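Local atomic coordinates of glutamine synthetase (Streptomyces coelicolor, PDB entry 4BAX), a protein that belongs to the glutamine synthetase family, pairing an N-terminal beta-grasp domain with a larger catalytic domain in a ten-chain assembly. Residues A[249-254]-A[333-338]; A[262-267]-A[325-330]. Residue numbers count along the deposited sequence, not the author numbering.

Contact 1. Residues A[249-254]-A[333-338]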
ATOM      1  N   THR A 249      62.170 -10.610   9.583  1.00 38.18           N
ATOM      2  CA  THR A 249      62.075 -11.396  10.812  1.00 38.55           C
ATOM      3  C   THR A 249      60.639 -11.427  11.328  1.00 38.92           C
ATOM      4  O   THR A 249      60.109 -12.493  11.674  1.00 38.89           O
ATOM      5  CB  THR A 249      62.988 -10.810  11.932  1.00 41.10           C
ATOM      6  OG1 THR A 249      64.320 -10.598  11.436  1.00 41.50           O
ATOM      7  CG2 THR A 249      63.035 -11.732  13.145  1.00 41.01           C
ATOM      8  N   ALA A 250      59.988 -10.263  11.324  1.00 38.89           N
ATOM      9  CA  ALA A 250      58.614 -10.182  11.775  1.00 38.15           C
ATOM     10  C   ALA A 250      57.716 -11.053  10.890  1.00 37.55           C
ATOM     11  O   ALA A 250      56.997 -11.908  11.414  1.00 37.45           O
ATOM     12  CB  ALA A 250      58.134  -8.716  11.803  1.00 37.69           C
ATOM     13  N   ALA A 251      57.872 -10.955   9.566  1.00 37.20           N
ATOM     14  CA  ALA A 251      57.063 -11.749   8.632  1.00 37.12           C
ATOM     15  C   ALA A 251      57.322 -13.240   8.778  1.00 39.04           C
ATOM     16  O   ALA A 251      56.390 -14.038   8.725  1.00 39.50           O
ATOM     17  CB  ALA A 251      57.276 -11.293   7.167  1.00 35.60           C
ATOM     18  N   GLU A 252      58.575 -13.619   8.980  1.00 39.98           N
ATOM     19  CA  GLU A 252      58.888 -15.025   9.192  1.00 40.58           C
ATOM     20  C   GLU A 252      58.358 -15.572  10.536  1.00 39.76           C
ATOM     21  O   GLU A 252      57.888 -16.715  10.609  1.00 40.08           O
ATOM     22  CB  GLU A 252      60.393 -15.301   9.033  1.00 41.90           C
ATOM     23  CG  GLU A 252      60.976 -14.899   7.691  1.00 42.64           C
ATOM     24  CD  GLU A 252      61.427 -16.082   6.884  1.00 43.29           C
ATOM     25  OE1 GLU A 252      62.330 -16.787   7.380  1.00 43.66           O
ATOM     26  OE2 GLU A 252      60.899 -16.306   5.765  1.00 43.33           O
ATOM     27  N   SER A 253      58.383 -14.727  11.569  1.00 38.19           N
ATOM     28  CA  SER A 253      57.952 -15.123  12.911  1.00 37.18           C
ATOM     29  C   SER A 253      56.505 -15.603  12.909  1.00 36.48           C
ATOM     30  O   SER A 253      56.151 -16.497  13.676  1.00 36.69           O
ATOM     31  CB  SER A 253      58.104 -13.959  13.901  1.00 36.52           C
ATOM     32  OG  SER A 253      57.051 -13.027  13.760  1.00 36.48           O
ATOM     33  N   LEU A 254      55.686 -15.013  12.037  1.00 35.66           N
ATOM     34  CA  LEU A 254      54.267 -15.355  11.926  1.00 34.77           C
ATOM     35  C   LEU A 254      54.042 -16.735  11.300  1.00 35.35           C
ATOM     36  O   LEU A 254      52.944 -17.323  11.419  1.00 35.43           O
ATOM     37  CB  LEU A 254      53.498 -14.260  11.166  1.00 33.07           C
ATOM     38  CG  LEU A 254      53.422 -12.908  11.882  1.00 31.59           C
ATOM     39  CD1 LEU A 254      53.091 -11.741  10.949  1.00 30.75           C
ATOM     40  CD2 LEU A 254      52.383 -13.020  13.008  1.00 30.93           C
ATOM     41  N   THR A 333      54.139 -12.422  19.326  1.00 33.63           N
ATOM     42  CA  THR A 333      54.870 -13.208  18.356  1.00 33.60           C
ATOM     43  C   THR A 333      56.043 -12.458  17.730  1.00 33.69           C
ATOM     44  O   THR A 333      57.197 -12.874  17.861  1.00 33.54           O
ATOM     45  CB  THR A 333      53.909 -13.751  17.260  1.00 30.01           C
ATOM     46  OG1 THR A 333      52.931 -14.625  17.852  1.00 29.70           O
ATOM     47  CG2 THR A 333      54.673 -14.465  16.138  1.00 30.05           C
ATOM     48  N   CYS A 334      55.764 -11.302  17.144  1.00 34.17           N
ATOM     49  CA  CYS A 334      56.782 -10.575  16.398  1.00 34.88           C
ATOM     50  C   CYS A 334      57.895  -9.974  17.258  1.00 34.84           C
ATOM     51  O   CYS A 334      59.081 -10.194  16.981  1.00 34.28           O
ATOM     52  CB  CYS A 334      56.131  -9.484  15.538  1.00 35.03           C
ATOM     53  SG  CYS A 334      54.942 -10.099  14.329  1.00 50.06           S
ATOM     54  N   CYS A 335      57.502  -9.262  18.318  1.00 35.11           N
ATOM     55  CA  CYS A 335      58.458  -8.560  19.179  1.00 35.21           C
ATOM     56  C   CYS A 335      59.385  -9.532  19.900  1.00 36.03           C
ATOM     57  O   CYS A 335      60.564  -9.249  20.126  1.00 36.34           O
ATOM     58  CB  CYS A 335      57.731  -7.679  20.202  1.00 34.47           C
ATOM     59  SG  CYS A 335      56.935  -6.204  19.554  1.00 38.87           S
ATOM     60  N   THR A 336      58.840 -10.695  20.242  1.00 36.35           N
ATOM     61  CA  THR A 336      59.626 -11.737  20.876  1.00 36.80           C
ATOM     62  C   THR A 336      60.670 -12.258  19.899  1.00 37.99           C
ATOM     63  O   THR A 336      61.848 -12.377  20.239  1.00 39.04           O
ATOM     64  CB  THR A 336      58.739 -12.903  21.338  1.00 36.01           C
ATOM     65  OG1 THR A 336      57.988 -12.496  22.490  1.00 35.85           O
ATOM     66  CG2 THR A 336      59.568 -14.117  21.681  1.00 35.62           C
ATOM     67  N   ALA A 337      60.244 -12.517  18.668  1.00 37.76           N
ATOM     68  CA  ALA A 337      61.168 -13.005  17.670  1.00 37.78           C
ATOM     69  C   ALA A 337      62.229 -11.959  17.357  1.00 38.66           C
ATOM     70  O   ALA A 337      63.393 -12.316  17.183  1.00 38.95           O
ATOM     71  CB  ALA A 337      60.429 -13.414  16.418  1.00 37.20           C
ATOM     72  N   LEU A 338      61.852 -10.681  17.349  1.00 39.42           N
ATOM     73  CA  LEU A 338      62.809  -9.585  17.091  1.00 40.85           C
ATOM     74  C   LEU A 338      63.819  -9.415  18.228  1.00 42.07           C
ATOM     75  O   LEU A 338      64.986  -9.067  18.012  1.00 41.63           O
ATOM     76  CB  LEU A 338      62.078  -8.264  16.797  1.00 40.47           C
ATOM     77  CG  LEU A 338      61.277  -8.220  15.488  1.00 40.06           C
ATOM     78  CD1 LEU A 338      60.220  -7.111  15.498  1.00 39.66           C
ATOM     79  CD2 LEU A 338      62.239  -8.053  14.311  1.00 40.07           C
TER

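Contact 2. Residues A[262-267]-A[325-330]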
ATOM      1  N   ASP A 262      47.560 -20.270  16.029  1.00 36.05           N
ATOM      2  CA  ASP A 262      47.375 -19.500  17.253  1.00 36.74           C
ATOM      3  C   ASP A 262      46.707 -18.153  16.969  1.00 35.88           C
ATOM      4  O   ASP A 262      45.779 -17.748  17.678  1.00 35.42           O
ATOM      5  CB  ASP A 262      48.724 -19.259  17.928  1.00 38.58           C
ATOM      6  CG  ASP A 262      49.233 -20.477  18.676  1.00 40.32           C
ATOM      7  OD1 ASP A 262      48.454 -21.447  18.862  1.00 41.07           O
ATOM      8  OD2 ASP A 262      50.410 -20.451  19.093  1.00 41.00           O
ATOM      9  N   HIS A 263      47.179 -17.467  15.922  1.00 35.67           N
ATOM     10  CA  HIS A 263      46.575 -16.201  15.500  1.00 35.66           C
ATOM     11  C   HIS A 263      45.196 -16.423  14.876  1.00 36.01           C
ATOM     12  O   HIS A 263      44.203 -15.793  15.262  1.00 36.45           O
ATOM     13  CB  HIS A 263      47.482 -15.458  14.511  1.00 35.01           C
ATOM     14  CG  HIS A 263      48.708 -14.867  15.132  1.00 34.44           C
ATOM     15  ND1 HIS A 263      49.047 -13.538  14.986  1.00 33.87           N
ATOM     16  CD2 HIS A 263      49.688 -15.428  15.880  1.00 34.48           C
ATOM     17  CE1 HIS A 263      50.173 -13.302  15.636  1.00 33.93           C
ATOM     18  NE2 HIS A 263      50.585 -14.433  16.185  1.00 34.22           N
ATOM     19  N   VAL A 264      45.137 -17.338  13.916  1.00 35.33           N
ATOM     20  CA  VAL A 264      43.930 -17.521  13.136  1.00 34.30           C
ATOM     21  C   VAL A 264      42.759 -17.938  14.011  1.00 32.80           C
ATOM     22  O   VAL A 264      41.627 -17.445  13.849  1.00 32.05           O
ATOM     23  CB  VAL A 264      44.162 -18.504  11.977  1.00 35.23           C
ATOM     24  CG1 VAL A 264      42.847 -19.133  11.503  1.00 35.26           C
ATOM     25  CG2 VAL A 264      44.919 -17.823  10.813  1.00 35.43           C
ATOM     26  N   LYS A 265      43.043 -18.727  15.047  1.00 32.90           N
ATOM     27  CA  LYS A 265      41.898 -19.131  15.923  1.00 33.36           C
ATOM     28  C   LYS A 265      41.438 -18.045  16.867  1.00 33.29           C
ATOM     29  O   LYS A 265      40.437 -18.230  17.584  1.00 32.97           O
ATOM     30  CB  LYS A 265      42.218 -20.395  16.749  1.00 34.03           C
ATOM     31  CG  LYS A 265      43.301 -20.218  17.804  1.00 35.88           C
ATOM     32  CD  LYS A 265      43.500 -21.491  18.619  1.00 37.44           C
ATOM     33  CE  LYS A 265      44.706 -21.498  19.582  1.00 39.12           C
ATOM     34  NZ  LYS A 265      44.333 -22.605  20.475  1.00 40.10           N
ATOM     35  N   ASN A 266      42.125 -16.911  16.875  1.00 33.10           N
ATOM     36  CA  ASN A 266      41.728 -15.748  17.679  1.00 33.04           C
ATOM     37  C   ASN A 266      41.396 -14.537  16.832  1.00 32.54           C
ATOM     38  O   ASN A 266      41.248 -13.416  17.348  1.00 32.23           O
ATOM     39  CB  ASN A 266      42.830 -15.377  18.680  1.00 33.58           C
ATOM     40  CG  ASN A 266      42.999 -16.377  19.766  1.00 34.20           C
ATOM     41  OD1 ASN A 266      42.204 -16.417  20.699  1.00 34.34           O
ATOM     42  ND2 ASN A 266      44.029 -17.207  19.660  1.00 34.75           N
ATOM     43  N   TYR A 267      41.270 -14.768  15.530  1.00 32.00           N
ATOM     44  CA  TYR A 267      41.135 -13.679  14.574  1.00 31.36           C
ATOM     45  C   TYR A 267      39.690 -13.414  14.173  1.00 31.11           C
ATOM     46  O   TYR A 267      39.430 -12.694  13.206  1.00 31.03           O
ATOM     47  CB  TYR A 267      41.979 -13.964  13.335  1.00 30.92           C
ATOM     48  CG  TYR A 267      43.368 -13.375  13.363  1.00 30.83           C
ATOM     49  CD1 TYR A 267      43.910 -12.837  14.526  1.00 30.89           C
ATOM     50  CD2 TYR A 267      44.144 -13.357  12.214  1.00 30.86           C
ATOM     51  CE1 TYR A 267      45.204 -12.301  14.532  1.00 30.90           C
ATOM     52  CE2 TYR A 267      45.421 -12.812  12.205  1.00 30.80           C
ATOM     53  CZ  TYR A 267      45.952 -12.293  13.357  1.00 30.84           C
ATOM     54  OH  TYR A 267      47.231 -11.778  13.304  1.00 31.00           O
ATOM     55  N   VAL A 325      42.964  -8.376  21.254  1.00 28.08           N
ATOM     56  CA  VAL A 325      43.539  -9.678  20.955  1.00 28.08           C
ATOM     57  C   VAL A 325      44.542  -9.702  19.783  1.00 28.18           C
ATOM     58  O   VAL A 325      45.671 -10.176  19.938  1.00 28.50           O
ATOM     59  CB  VAL A 325      42.409 -10.729  20.754  1.00 20.67           C
ATOM     60  CG1 VAL A 325      42.975 -12.092  20.391  1.00 20.50           C
ATOM     61  CG2 VAL A 325      41.543 -10.802  22.018  1.00 20.52           C
ATOM     62  N   VAL A 326      44.157  -9.152  18.633  1.00 27.97           N
ATOM     63  CA  VAL A 326      45.041  -9.168  17.468  1.00 27.73           C
ATOM     64  C   VAL A 326      46.317  -8.377  17.743  1.00 27.88           C
ATOM     65  O   VAL A 326      47.420  -8.815  17.391  1.00 27.81           O
ATOM     66  CB  VAL A 326      44.330  -8.723  16.160  1.00 19.59           C
ATOM     67  CG1 VAL A 326      43.731  -7.298  16.277  1.00 19.68           C
ATOM     68  CG2 VAL A 326      45.260  -8.858  14.977  1.00 19.29           C
ATOM     69  N   THR A 327      46.171  -7.250  18.437  1.00 28.63           N
ATOM     70  CA  THR A 327      47.337  -6.448  18.802  1.00 29.69           C
ATOM     71  C   THR A 327      48.246  -7.217  19.782  1.00 30.36           C
ATOM     72  O   THR A 327      49.469  -7.267  19.585  1.00 31.10           O
ATOM     73  CB  THR A 327      46.950  -5.057  19.425  1.00 32.59           C
ATOM     74  OG1 THR A 327      46.025  -5.226  20.510  1.00 32.63           O
ATOM     75  CG2 THR A 327      46.376  -4.095  18.379  1.00 32.47           C
ATOM     76  N   ARG A 328      47.649  -7.889  20.774  1.00 30.21           N
ATOM     77  CA  ARG A 328      48.438  -8.633  21.771  1.00 30.70           C
ATOM     78  C   ARG A 328      49.260  -9.736  21.103  1.00 30.84           C
ATOM     79  O   ARG A 328      50.468  -9.876  21.366  1.00 30.64           O
ATOM     80  CB  ARG A 328      47.525  -9.239  22.847  1.00 31.02           C
ATOM     81  CG  ARG A 328      48.263  -9.712  24.113  1.00 31.73           C
ATOM     82  CD  ARG A 328      48.029 -11.182  24.457  1.00 32.36           C
ATOM     83  NE  ARG A 328      46.618 -11.523  24.377  1.00 33.44           N
ATOM     84  CZ  ARG A 328      46.153 -12.753  24.188  1.00 34.40           C
ATOM     85  NH1 ARG A 328      46.994 -13.771  24.078  1.00 34.64           N
ATOM     86  NH2 ARG A 328      44.839 -12.965  24.123  1.00 34.82           N
ATOM     87  N   LEU A 329      48.597 -10.480  20.212  1.00 30.63           N
ATOM     88  CA  LEU A 329      49.175 -11.623  19.527  1.00 30.43           C
ATOM     89  C   LEU A 329      50.331 -11.228  18.610  1.00 30.41           C
ATOM     90  O   LEU A 329      51.368 -11.909  18.564  1.00 29.98           O
ATOM     91  CB  LEU A 329      48.092 -12.338  18.718  1.00 30.52           C
ATOM     92  CG  LEU A 329      47.049 -13.123  19.505  1.00 30.59           C
ATOM     93  CD1 LEU A 329      46.014 -13.725  18.569  1.00 30.87           C
ATOM     94  CD2 LEU A 329      47.745 -14.203  20.315  1.00 30.47           C
ATOM     95  N   LEU A 330      50.138 -10.141  17.866  1.00 30.99           N
ATOM     96  CA  LEU A 330      51.176  -9.659  16.963  1.00 31.66           C
ATOM     97  C   LEU A 330      52.397  -9.194  17.749  1.00 31.96           C
ATOM     98  O   LEU A 330      53.527  -9.476  17.359  1.00 31.95           O
ATOM     99  CB  LEU A 330      50.644  -8.538  16.075  1.00 31.55           C
ATOM    100  CG  LEU A 330      49.840  -9.094  14.903  1.00 31.54           C
ATOM    101  CD1 LEU A 330      49.073  -7.984  14.170  1.00 31.36           C
ATOM    102  CD2 LEU A 330      50.775  -9.869  13.955  1.00 31.57           C
TER

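Contact 1. Residues A[249-254]-A[333-338]
Two helices of the glutamine synthetase catalytic region, 244-253 and 323-341, cross here at close quarters: the axes of 249-253 and 333-338 approach to 8.5 Å, with their directions 122° apart. Small residues make this possible, and the CA atoms of Ala250 and Cys334 lie just 5.0 Å from each other. Thr249, in the m rotamer, lays its CB against CD2 of Leu338 (3.7 Å), while its OG1 is hydrogen-bonded to Gln343 and to Asp245 O. Leu338 and Leu254 share the m,t conformation, and both bring the tips of side chains that leave the backbone sideways into the interface; Leu254 CG packs on Cys334 SG at 4.0 Å. Thr333, also m, directs CG2 to Ser253 O (3.5 Å) and gives its hydroxyl to a pairing with His263. Ser253 points at the partner helix, its CB meeting Ala337 CB at 3.5 Å. Its p rotamer folds the hydroxyl back onto its own helix, where OG donates to Ala250 O at 2.6 Å.

Contact 2. Residues A[262-267]-A[325-330]
The C-terminal end of helix 259-264, together with the type I beta turn Val264-Tyr267 that follows it, packs against the N-terminal part of helix 323-341, a helix-plus-turn contact in the catalytic region of the glutamine synthetase fold. At Asp262 the backbone carbonyl matters most: O lies 4.1 Å from Leu329 CD1 and accepts a hydrogen bond from Asn266 ND2 (2.7 Å), while the carboxylate is held by Ser258. His263 comes next, its imidazole reaching across to the partner helix. Leu329 CB sits over one face of the ring, 4.0 Å from the centroid and 18° off the normal, a CH-pi contact, and His263 CE1 approaches Leu329 O to 3.5 Å. Both ring nitrogens are engaged, NE2 with Thr333 and ND1 as donor to Tyr267 OH.

The chain then turns, with Tyr267 N bonded to Val264 O at 3.2 Å, and the turn presents Asn266 to the helix. Its CB touches Val325 CG1 at 3.7 Å and Leu329 CD1 at 3.6 Å, so the Asn266 amide can turn back to Asp262 while its aliphatic part packs. Leu329 is thus held between His263 and Asn266 and loses more surface than any other residue here. Tyr267 finishes the segment. Its ring meets Val326, whose side chain also touches Thr233 of strand 231-236, and its hydroxyl pairs with Asp314 as well as with His263. The closest approach of the ring to the helix is Tyr267 CE1 to Val326 CG2, at 3.5 Å.

How the contacts relate
Along the chain, helix 244-253 comes first and helix 259-264 follows it; strands 289-291, 298-300 and 312-314 are then traversed before helix 323-341 returns to both. Contact 2 closes the inner loop, bringing 325-330 back to 262-267, and contact 1 closes the outer one, bringing 333-338 to 249-254, so the two are nested rather than crossed. One long helix therefore holds two consecutive helices, the earlier one bound nearer its C-terminal end. The contact centres are 13 Å apart, yet they touch: Leu254 packs on His263 and Leu330, and Thr333 OG1 lies 2.9 Å from His263 NE2, a probable hydrogen bond.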